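Putative glutathionylspermidine synthase (Methylobacillus flagellatus, PDB 3N6X) is of unproven function but, as a circularly permuted ATP-grasp protein, probably acts as an ATP-dependent ligase related to glutathionylspermidine synthases. Local coordinates at residues I23-D33 against F184-P192; I121-M131 against V313-T323. All coordinates share one frame; numbering follows the deposited sequence. Where two conformers were deposited one is given.

Contact 1: residues I23-D33 against F184-P192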
loop_
_atom_site.group_PDB
_atom_site.type_symbol
_atom_site.label_atom_id
_atom_site.label_comp_id
_atom_site.label_asym_id
_atom_site.label_seq_id
_atom_site.Cartn_x
_atom_site.Cartn_y
_atom_site.Cartn_z
ATOM N N ILE A 23 -18.606 -18.770 1.353
ATOM C CA ILE A 23 -17.201 -18.741 0.932
ATOM C C ILE A 23 -16.249 -19.478 1.881
ATOM O O ILE A 23 -15.241 -20.017 1.431
ATOM C CB ILE A 23 -16.723 -17.287 0.608
ATOM C CG1 ILE A 23 -15.458 -17.307 -0.274
ATOM C CG2 ILE A 23 -16.530 -16.442 1.888
ATOM C CD1 ILE A 23 -15.265 -16.168 -1.057
ATOM N N TYR A 24 -16.569 -19.508 3.178
ATOM C CA TYR A 24 -15.723 -20.149 4.185
ATOM C C TYR A 24 -16.180 -21.585 4.574
ATOM O O TYR A 24 -15.555 -22.202 5.442
ATOM C CB TYR A 24 -15.649 -19.271 5.428
ATOM C CG TYR A 24 -14.530 -18.258 5.400
ATOM C CD1 TYR A 24 -13.245 -18.596 5.821
ATOM C CD2 TYR A 24 -14.761 -16.943 5.000
ATOM C CE1 TYR A 24 -12.216 -17.656 5.837
ATOM C CE2 TYR A 24 -13.738 -15.993 5.007
ATOM C CZ TYR A 24 -12.463 -16.358 5.416
ATOM O OH TYR A 24 -11.456 -15.433 5.431
ATOM N N ALA A 25 -17.271 -22.099 3.951
ATOM C CA ALA A 25 -17.827 -23.433 4.263
ATOM C C ALA A 25 -16.782 -24.537 4.069
ATOM O O ALA A 25 -16.539 -25.328 4.993
ATOM C CB ALA A 25 -19.054 -23.711 3.396
ATOM N N GLU A 26 -16.110 -24.540 2.893
ATOM C CA GLU A 26 -15.067 -25.505 2.563
ATOM C C GLU A 26 -13.879 -25.434 3.533
ATOM O O GLU A 26 -13.297 -26.475 3.859
ATOM C CB GLU A 26 -14.611 -25.333 1.112
ATOM C CG GLU A 26 -13.869 -26.533 0.558
ATOM C CD GLU A 26 -14.698 -27.794 0.404
ATOM O OE1 GLU A 26 -15.727 -27.743 -0.306
ATOM O OE2 GLU A 26 -14.307 -28.838 0.974
ATOM N N TYR A 27 -13.537 -24.222 4.019
ATOM C CA TYR A 27 -12.440 -24.067 4.981
ATOM C C TYR A 27 -12.841 -24.651 6.333
ATOM O O TYR A 27 -12.019 -25.287 6.990
ATOM C CB TYR A 27 -12.005 -22.586 5.122
ATOM C CG TYR A 27 -10.835 -22.400 6.069
ATOM C CD1 TYR A 27 -9.525 -22.565 5.629
ATOM C CD2 TYR A 27 -11.039 -22.114 7.419
ATOM C CE1 TYR A 27 -8.447 -22.440 6.503
ATOM C CE2 TYR A 27 -9.967 -21.999 8.306
ATOM C CZ TYR A 27 -8.672 -22.155 7.841
ATOM O OH TYR A 27 -7.599 -22.044 8.701
ATOM N N ALA A 28 -14.112 -24.443 6.743
ATOM C CA ALA A 28 -14.652 -24.979 8.001
ATOM C C ALA A 28 -14.641 -26.520 7.979
ATOM O O ALA A 28 -14.263 -27.147 8.974
ATOM C CB ALA A 28 -16.067 -24.470 8.217
ATOM N N ALA A 29 -15.009 -27.119 6.816
ATOM C CA ALA A 29 -14.993 -28.567 6.600
ATOM C C ALA A 29 -13.570 -29.106 6.772
ATOM O O ALA A 29 -13.341 -29.960 7.634
ATOM C CB ALA A 29 -15.515 -28.893 5.205
ATOM N N TRP A 30 -12.598 -28.544 6.013
ATOM C CA TRP A 30 -11.187 -28.916 6.113
ATOM C C TRP A 30 -10.694 -28.805 7.561
ATOM O O TRP A 30 -9.970 -29.687 8.034
ATOM C CB TRP A 30 -10.330 -28.028 5.190
ATOM C CG TRP A 30 -8.853 -28.192 5.394
ATOM C CD1 TRP A 30 -8.042 -29.119 4.811
ATOM C CD2 TRP A 30 -8.010 -27.402 6.249
ATOM N NE1 TRP A 30 -6.745 -28.954 5.243
ATOM C CE2 TRP A 30 -6.697 -27.905 6.124
ATOM C CE3 TRP A 30 -8.233 -26.292 7.084
ATOM C CZ2 TRP A 30 -5.614 -27.348 6.812
ATOM C CZ3 TRP A 30 -7.162 -25.753 7.777
ATOM C CH2 TRP A 30 -5.869 -26.275 7.633
ATOM N N LEU A 31 -11.092 -27.717 8.263
ATOM C CA LEU A 31 -10.686 -27.444 9.644
ATOM C C LEU A 31 -11.174 -28.532 10.615
ATOM O O LEU A 31 -10.439 -28.900 11.537
ATOM C CB LEU A 31 -11.178 -26.046 10.073
ATOM C CG LEU A 31 -10.449 -25.372 11.256
ATOM C CD1 LEU A 31 -8.979 -25.082 10.931
ATOM C CD2 LEU A 31 -11.147 -24.088 11.645
ATOM N N GLN A 32 -12.379 -29.094 10.370
ATOM C CA GLN A 32 -12.929 -30.179 11.193
ATOM C C GLN A 32 -12.156 -31.487 10.991
ATOM O O GLN A 32 -11.888 -32.193 11.962
ATOM C CB GLN A 32 -14.423 -30.383 10.905
ATOM C CG GLN A 32 -15.323 -29.676 11.913
ATOM C CD GLN A 32 -16.785 -29.861 11.599
ATOM O OE1 GLN A 32 -17.436 -28.986 11.020
ATOM N NE2 GLN A 32 -17.343 -30.995 12.003
ATOM N N ASP A 33 -11.757 -31.782 9.740
ATOM C CA ASP A 33 -11.012 -33.000 9.396
ATOM C C ASP A 33 -9.551 -32.972 9.905
ATOM O O ASP A 33 -8.897 -34.020 9.920
ATOM C CB ASP A 33 -11.044 -33.243 7.868
ATOM C CG ASP A 33 -12.438 -33.300 7.245
ATOM O OD1 ASP A 33 -13.422 -32.963 7.949
ATOM O OD2 ASP A 33 -12.537 -33.637 6.042
ATOM N N PHE A 184 -0.281 -26.331 3.740
ATOM C CA PHE A 184 -1.564 -26.985 3.445
ATOM C C PHE A 184 -1.889 -27.129 1.933
ATOM O O PHE A 184 -2.913 -26.605 1.473
ATOM C CB PHE A 184 -2.715 -26.275 4.189
ATOM C CG PHE A 184 -2.339 -25.680 5.530
ATOM C CD1 PHE A 184 -2.156 -26.495 6.645
ATOM C CD2 PHE A 184 -2.181 -24.309 5.681
ATOM C CE1 PHE A 184 -1.818 -25.945 7.888
ATOM C CE2 PHE A 184 -1.852 -23.759 6.927
ATOM C CZ PHE A 184 -1.680 -24.580 8.025
ATOM N N PRO A 185 -1.101 -27.930 1.162
ATOM C CA PRO A 185 -1.411 -28.094 -0.272
ATOM C C PRO A 185 -2.836 -28.580 -0.533
ATOM O O PRO A 185 -3.477 -28.116 -1.475
ATOM C CB PRO A 185 -0.357 -29.112 -0.751
ATOM C CG PRO A 185 0.179 -29.744 0.494
ATOM C CD PRO A 185 0.117 -28.680 1.536
ATOM N N GLU A 186 -3.355 -29.454 0.342
ATOM C CA GLU A 186 -4.708 -30.013 0.209
ATOM C C GLU A 186 -5.821 -28.934 0.232
ATOM O O GLU A 186 -6.863 -29.111 -0.399
ATOM C CB GLU A 186 -4.953 -31.119 1.263
ATOM C CG GLU A 186 -5.100 -30.620 2.700
ATOM C CD GLU A 186 -3.823 -30.341 3.482
ATOM O OE1 GLU A 186 -2.719 -30.422 2.893
ATOM O OE2 GLU A 186 -3.934 -30.041 4.691
ATOM N N LEU A 187 -5.572 -27.805 0.930
ATOM C CA LEU A 187 -6.510 -26.681 1.035
ATOM C C LEU A 187 -6.655 -25.966 -0.317
ATOM O O LEU A 187 -7.749 -25.536 -0.680
ATOM C CB LEU A 187 -6.004 -25.709 2.110
ATOM C CG LEU A 187 -7.024 -24.904 2.909
ATOM C CD1 LEU A 187 -8.339 -25.624 3.049
ATOM C CD2 LEU A 187 -6.457 -24.534 4.261
ATOM N N PHE A 188 -5.567 -25.898 -1.078
ATOM C CA PHE A 188 -5.554 -25.278 -2.399
ATOM C C PHE A 188 -6.243 -26.152 -3.449
ATOM O O PHE A 188 -6.558 -25.673 -4.548
ATOM C CB PHE A 188 -4.121 -24.901 -2.810
ATOM C CG PHE A 188 -3.605 -23.705 -2.045
ATOM C CD1 PHE A 188 -3.061 -23.854 -0.768
ATOM C CD2 PHE A 188 -3.727 -22.420 -2.564
ATOM C CE1 PHE A 188 -2.615 -22.742 -0.045
ATOM C CE2 PHE A 188 -3.276 -21.310 -1.842
ATOM C CZ PHE A 188 -2.714 -21.477 -0.594
ATOM N N ARG A 189 -6.496 -27.431 -3.107
ATOM C CA ARG A 189 -7.219 -28.351 -3.981
ATOM C C ARG A 189 -8.726 -28.077 -3.825
ATOM O O ARG A 189 -9.469 -28.145 -4.803
ATOM C CB ARG A 189 -6.879 -29.815 -3.615
ATOM C CG ARG A 189 -7.422 -30.870 -4.594
ATOM C CD ARG A 189 -7.103 -32.293 -4.128
ATOM N NE ARG A 189 -7.679 -32.573 -2.810
ATOM C CZ ARG A 189 -6.977 -32.978 -1.757
ATOM N NH1 ARG A 189 -5.678 -33.222 -1.870
ATOM N NH2 ARG A 189 -7.576 -33.172 -0.588
ATOM N N ARG A 190 -9.160 -27.722 -2.589
ATOM C CA ARG A 190 -10.564 -27.438 -2.241
ATOM C C ARG A 190 -11.056 -26.052 -2.677
ATOM O O ARG A 190 -12.261 -25.868 -2.831
ATOM C CB ARG A 190 -10.804 -27.636 -0.740
ATOM C CG ARG A 190 -10.421 -29.034 -0.241
ATOM C CD ARG A 190 -10.442 -29.129 1.269
ATOM N NE ARG A 190 -11.779 -29.460 1.759
ATOM C CZ ARG A 190 -12.032 -30.418 2.640
ATOM N NH1 ARG A 190 -11.041 -31.137 3.154
ATOM N NH2 ARG A 190 -13.277 -30.661 3.022
ATOM N N TYR A 191 -10.132 -25.068 -2.847
ATOM C CA TYR A 191 -10.488 -23.709 -3.282
ATOM C C TYR A 191 -9.826 -23.346 -4.616
ATOM O O TYR A 191 -8.626 -23.599 -4.800
ATOM C CB TYR A 191 -10.088 -22.676 -2.230
ATOM C CG TYR A 191 -11.056 -22.547 -1.082
ATOM C CD1 TYR A 191 -12.123 -21.655 -1.142
ATOM C CD2 TYR A 191 -10.849 -23.236 0.111
ATOM C CE1 TYR A 191 -12.995 -21.498 -0.070
ATOM C CE2 TYR A 191 -11.705 -23.073 1.199
ATOM C CZ TYR A 191 -12.780 -22.202 1.103
ATOM O OH TYR A 191 -13.627 -22.037 2.171
ATOM N N PRO A 192 -10.574 -22.675 -5.538
ATOM C CA PRO A 192 -9.951 -22.223 -6.796
ATOM C C PRO A 192 -9.212 -20.883 -6.592
ATOM O O PRO A 192 -9.688 -19.829 -7.034
ATOM C CB PRO A 192 -11.150 -22.086 -7.744
ATOM C CG PRO A 192 -12.304 -21.749 -6.852
ATOM C CD PRO A 192 -11.995 -22.260 -5.455
#

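Contact 2: residues I121-M131 against V313-T323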
loop_
_atom_site.group_PDB
_atom_site.type_symbol
_atom_site.label_atom_id
_atom_site.label_comp_id
_atom_site.label_asym_id
_atom_site.label_seq_id
_atom_site.Cartn_x
_atom_site.Cartn_y
_atom_site.Cartn_z
ATOM N N ILE A 121 -2.939 23.836 -2.551
ATOM C CA ILE A 121 -2.221 22.582 -2.831
ATOM C C ILE A 121 -0.772 22.872 -3.294
ATOM O O ILE A 121 0.119 22.060 -3.075
ATOM C CB ILE A 121 -3.011 21.696 -3.864
ATOM C CG1 ILE A 121 -2.524 20.247 -3.842
ATOM C CG2 ILE A 121 -2.960 22.281 -5.294
ATOM C CD1 ILE A 121 -3.579 19.272 -4.029
ATOM N N LEU A 122 -0.554 24.041 -3.912
ATOM C CA LEU A 122 0.757 24.459 -4.416
ATOM C C LEU A 122 1.719 24.870 -3.282
ATOM O O LEU A 122 2.903 25.089 -3.536
ATOM C CB LEU A 122 0.605 25.581 -5.464
ATOM C CG LEU A 122 -0.328 25.272 -6.639
ATOM C CD1 LEU A 122 -0.392 26.442 -7.606
ATOM C CD2 LEU A 122 0.102 24.014 -7.373
ATOM N N ALA A 123 1.207 24.949 -2.027
ATOM C CA ALA A 123 2.027 25.223 -0.836
ATOM C C ALA A 123 2.602 23.909 -0.287
ATOM O O ALA A 123 3.497 23.933 0.559
ATOM C CB ALA A 123 1.191 25.919 0.239
ATOM N N ASN A 124 2.098 22.762 -0.784
ATOM C CA ASN A 124 2.541 21.446 -0.351
ATOM C C ASN A 124 3.990 21.187 -0.735
ATOM O O ASN A 124 4.372 21.393 -1.890
ATOM C CB ASN A 124 1.632 20.359 -0.909
ATOM C CG ASN A 124 1.635 19.107 -0.087
ATOM O OD1 ASN A 124 2.681 18.484 0.149
ATOM N ND2 ASN A 124 0.466 18.715 0.377
ATOM N N ALA A 125 4.801 20.733 0.248
ATOM C CA ALA A 125 6.234 20.436 0.075
ATOM C C ALA A 125 6.442 19.286 -0.880
ATOM O O ALA A 125 7.511 19.171 -1.489
ATOM C CB ALA A 125 6.858 20.100 1.419
ATOM N N GLN A 126 5.410 18.437 -1.035
ATOM C CA GLN A 126 5.450 17.288 -1.939
ATOM C C GLN A 126 5.213 17.688 -3.407
ATOM O O GLN A 126 5.539 16.913 -4.309
ATOM C CB GLN A 126 4.464 16.209 -1.478
ATOM C CG GLN A 126 4.907 15.478 -0.208
ATOM C CD GLN A 126 6.278 14.866 -0.360
ATOM O OE1 GLN A 126 6.559 14.134 -1.312
ATOM N NE2 GLN A 126 7.170 15.182 0.558
ATOM N N TYR A 127 4.686 18.910 -3.649
ATOM C CA TYR A 127 4.534 19.428 -5.005
ATOM C C TYR A 127 5.919 19.866 -5.475
ATOM O O TYR A 127 6.546 20.687 -4.814
ATOM C CB TYR A 127 3.528 20.610 -5.058
ATOM C CG TYR A 127 3.448 21.268 -6.423
ATOM C CD1 TYR A 127 2.601 20.770 -7.410
ATOM C CD2 TYR A 127 4.300 22.321 -6.766
ATOM C CE1 TYR A 127 2.567 21.332 -8.690
ATOM C CE2 TYR A 127 4.277 22.887 -8.042
ATOM C CZ TYR A 127 3.402 22.395 -8.998
ATOM O OH TYR A 127 3.373 22.951 -10.253
ATOM N N ARG A 128 6.427 19.267 -6.570
ATOM C CA ARG A 128 7.783 19.546 -7.058
ATOM C C ARG A 128 7.752 20.431 -8.282
ATOM O O ARG A 128 7.418 19.966 -9.380
ATOM C CB ARG A 128 8.561 18.236 -7.348
ATOM C CG ARG A 128 8.524 17.217 -6.214
ATOM C CD ARG A 128 9.667 17.370 -5.238
ATOM N NE ARG A 128 9.542 16.434 -4.121
ATOM C CZ ARG A 128 10.277 16.494 -3.017
ATOM N NH1 ARG A 128 11.201 17.437 -2.877
ATOM N NH2 ARG A 128 10.099 15.609 -2.046
ATOM N N PRO A 129 8.109 21.730 -8.131
ATOM C CA PRO A 129 8.115 22.631 -9.301
ATOM C C PRO A 129 9.083 22.178 -10.408
ATOM O O PRO A 129 8.896 22.555 -11.567
ATOM C CB PRO A 129 8.508 23.990 -8.702
ATOM C CG PRO A 129 9.180 23.667 -7.410
ATOM C CD PRO A 129 8.526 22.435 -6.898
ATOM N N GLU A 130 10.064 21.291 -10.062
ATOM C CA GLU A 130 11.032 20.683 -11.013
ATOM C C GLU A 130 10.321 19.787 -12.022
ATOM O O GLU A 130 10.856 19.510 -13.106
ATOM C CB GLU A 130 12.092 19.853 -10.260
ATOM C CG GLU A 130 12.969 20.674 -9.317
ATOM C CD GLU A 130 12.414 20.898 -7.923
ATOM O OE1 GLU A 130 11.278 20.447 -7.639
ATOM O OE2 GLU A 130 13.117 21.538 -7.112
HETATM N N MSE A 131 9.107 19.332 -11.668
HETATM C CA MSE A 131 8.291 18.453 -12.520
HETATM C C MSE A 131 7.257 19.215 -13.363
HETATM O O MSE A 131 6.604 18.613 -14.208
HETATM C CB MSE A 131 7.630 17.368 -11.664
HETATM C CG MSE A 131 8.644 16.358 -11.137
HETATM SE SE MSE A 131 9.656 15.505 -12.628
HETATM C CE MSE A 131 8.190 14.439 -13.361
ATOM N N VAL A 313 9.039 11.330 -10.072
ATOM C CA VAL A 313 9.346 12.330 -9.060
ATOM C C VAL A 313 8.074 13.223 -8.896
ATOM O O VAL A 313 7.409 13.524 -9.887
ATOM C CB VAL A 313 10.592 13.176 -9.505
ATOM C CG1 VAL A 313 10.757 14.434 -8.646
ATOM C CG2 VAL A 313 11.871 12.337 -9.480
ATOM N N GLY A 314 7.743 13.589 -7.656
ATOM C CA GLY A 314 6.622 14.485 -7.369
ATOM C C GLY A 314 5.249 13.853 -7.218
ATOM O O GLY A 314 4.240 14.565 -7.280
ATOM N N THR A 315 5.182 12.520 -6.987
ATOM C CA THR A 315 3.882 11.852 -6.791
ATOM C C THR A 315 3.299 12.135 -5.404
ATOM O O THR A 315 2.099 11.934 -5.194
ATOM C CB THR A 315 3.985 10.334 -7.024
ATOM O OG1 THR A 315 4.883 9.777 -6.063
ATOM C CG2 THR A 315 4.418 9.985 -8.440
ATOM N N GLY A 316 4.159 12.566 -4.465
ATOM C CA GLY A 316 3.787 12.821 -3.077
ATOM C C GLY A 316 2.651 13.811 -2.886
ATOM O O GLY A 316 1.963 13.770 -1.866
ATOM N N VAL A 317 2.453 14.724 -3.860
ATOM C CA VAL A 317 1.380 15.703 -3.795
ATOM C C VAL A 317 -0.014 15.028 -3.880
ATOM O O VAL A 317 -0.977 15.566 -3.347
ATOM C CB VAL A 317 1.571 16.857 -4.826
ATOM C CG1 VAL A 317 1.331 16.385 -6.264
ATOM C CG2 VAL A 317 0.681 18.049 -4.491
ATOM N N ALA A 318 -0.097 13.822 -4.487
ATOM C CA ALA A 318 -1.371 13.102 -4.649
ATOM C C ALA A 318 -1.754 12.203 -3.447
ATOM O O ALA A 318 -2.944 11.954 -3.230
ATOM C CB ALA A 318 -1.356 12.295 -5.927
ATOM N N ASP A 319 -0.773 11.714 -2.683
ATOM C CA ASP A 319 -1.102 10.872 -1.538
ATOM C C ASP A 319 -0.872 11.554 -0.189
ATOM O O ASP A 319 -1.037 10.919 0.849
ATOM C CB ASP A 319 -0.407 9.502 -1.617
ATOM C CG ASP A 319 1.098 9.553 -1.471
ATOM O OD1 ASP A 319 1.656 10.671 -1.462
ATOM O OD2 ASP A 319 1.722 8.474 -1.412
ATOM N N ASP A 320 -0.548 12.864 -0.204
ATOM C CA ASP A 320 -0.451 13.677 1.010
ATOM C C ASP A 320 -1.830 13.746 1.711
ATOM O O ASP A 320 -2.863 13.803 1.043
ATOM C CB ASP A 320 0.024 15.101 0.680
ATOM C CG ASP A 320 0.244 15.945 1.920
ATOM O OD1 ASP A 320 1.318 15.808 2.548
ATOM O OD2 ASP A 320 -0.691 16.677 2.312
ATOM N N LYS A 321 -1.828 13.752 3.048
ATOM C CA LYS A 321 -3.043 13.786 3.870
ATOM C C LYS A 321 -4.014 14.926 3.488
ATOM O O LYS A 321 -5.229 14.725 3.539
ATOM C CB LYS A 321 -2.689 13.788 5.382
ATOM C CG LYS A 321 -2.763 15.157 6.084
ATOM C CD LYS A 321 -1.426 15.892 6.105
ATOM C CE LYS A 321 -1.279 16.771 7.334
ATOM N NZ LYS A 321 -2.223 17.922 7.336
ATOM N N ASP A 322 -3.479 16.082 3.020
ATOM C CA ASP A 322 -4.315 17.214 2.611
ATOM C C ASP A 322 -4.931 17.063 1.218
ATOM O O ASP A 322 -5.888 17.776 0.893
ATOM C CB ASP A 322 -3.555 18.538 2.728
ATOM C CG ASP A 322 -3.268 18.962 4.160
ATOM O OD1 ASP A 322 -4.108 18.668 5.054
ATOM O OD2 ASP A 322 -2.229 19.608 4.385
ATOM N N THR A 323 -4.386 16.162 0.384
ATOM C CA THR A 323 -4.923 15.965 -0.973
ATOM C C THR A 323 -5.948 14.838 -0.989
ATOM O O THR A 323 -6.863 14.857 -1.803
ATOM C CB THR A 323 -3.789 15.740 -1.973
ATOM O OG1 THR A 323 -2.823 16.768 -1.807
ATOM C CG2 THR A 323 -4.267 15.746 -3.403
HETATM O O HOH W 1 6.522 14.387 -4.121
#

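Contact 1: residues I23-D33 against F184-P192
Trp30 and Leu187 form the apolar centre of this packing between two roughly antiparallel helical segments, their axes at 146°. Leu187 CD2 sits over the six-membered ring of Trp30, 3.6 Å from its centroid and almost on the ring normal, while CD1 of the same leucine lies against Trp30 CG. With CG opposite the backbone N (chi1 171°), the indole is carried across to Phe184 and turns an edge to its face in a T-shaped pair, planes at 74°. In the indole plane, NE1 donates to Glu186 OE2 at 3.1 Å. With an alanine here, Leu187 and Phe184 would probably face a gap and Glu186 would lose its indole donor. Farther along, Arg190 grips Glu26 side-on: NE, at 2.7 Å, and NH2 both point to the single oxygen OE2, and one guanidinium face rests on Trp30 CA. Tyr191 OH donates to Ile23 O at 2.7 Å and accepts from Tyr27 N at 2.9 Å. Trp470 meets the Tyr191 ring, and Tyr24 OH is bonded to Pro76 and Ile78. Helix 185-190 packs on strand 464-471 through Leu187 and Phe188, and the flanking Ile23 and Tyr191 reach Ile78 of the adjoining parallel strand 77-79.

Contact 2: residues I121-M131 against V313-T323
Two Asx turns meet where the loop between helix 110-113 and strand 144-151 lies along the weakly bonded helix about 316-319 and its flanks. Asn124 and Asp320 each head one of them and also touch each other. Asn124 OD1 accepts from Gln126 N at 3.0 Å, in the carbonyl plane and on a lone pair, which fixes the amide and aims ND2 across the contact. There ND2 makes a weak bond to Asp320 OD2, also 3.0 Å, with the amide and carboxylate planes perpendicular. The same OD2 takes Asp322 N from above its carboxylate plane.

Next to these polar groups, Val317 is the apolar centre. Its CG2, anti to the backbone N, reaches Ile121 CG1 at 3.9 Å and Tyr127 CB, and approaches the Tyr127 ring at its edge. Ile121 CD1 continues past it to Thr323 OG1, a hydroxyl that donates to Val317 O at 2.7 Å and so ties the end of 313-323 back to the helix.

Glycines let side chains of 121-131 lie close on the backbone of 313-323. Gln126 CB comes to 3.3 Å from Gly316 C, and a CB at Gly316 would probably clash with Gln126 OE1. A water lies between Gln126 O, Gln126 OE1 and, more weakly, Gly316 N. Arg128 CG packs on Gly314 CA at 3.5 Å, and its guanidinium continues to a salt bridge with Asp280 and a cation-pi contact with Phe287. Selenomethionine Met131 closes the row, its CG against Val313 CG1 at 3.8 Å.

Tyr106 stacks on Tyr127, while Leu102 and Phe101 of helix 81-105 cover Val317, Ile121 and Thr323. The arrangement is a type I turn, Asn124 to Tyr127, with an Asx turn at its start, laid against a short, weakly bonded helix and its glycine-containing flank, which carries an Asx turn of its own.

Overall arrangement
The two contacts illustrate how distant parts of one chain are joined by different means. Their centres lie about 46 Å apart, on opposite sides of the centre of the chain, and they share no secondary-structure element, although their segments alternate along the sequence. Contact 1 is peripheral and only partly buried: regular helices meet through large aromatic and charged side chains, with a direct salt bridge on its more exposed flank. Contact 2 is buried and nearer the chain centre, and joins mostly irregular segments through aliphatic packing around a valine, close approach to glycines, Asx turns and a water. Helix 81-105 backs contact 2, whereas strands of the nine-stranded sheet back contact 1.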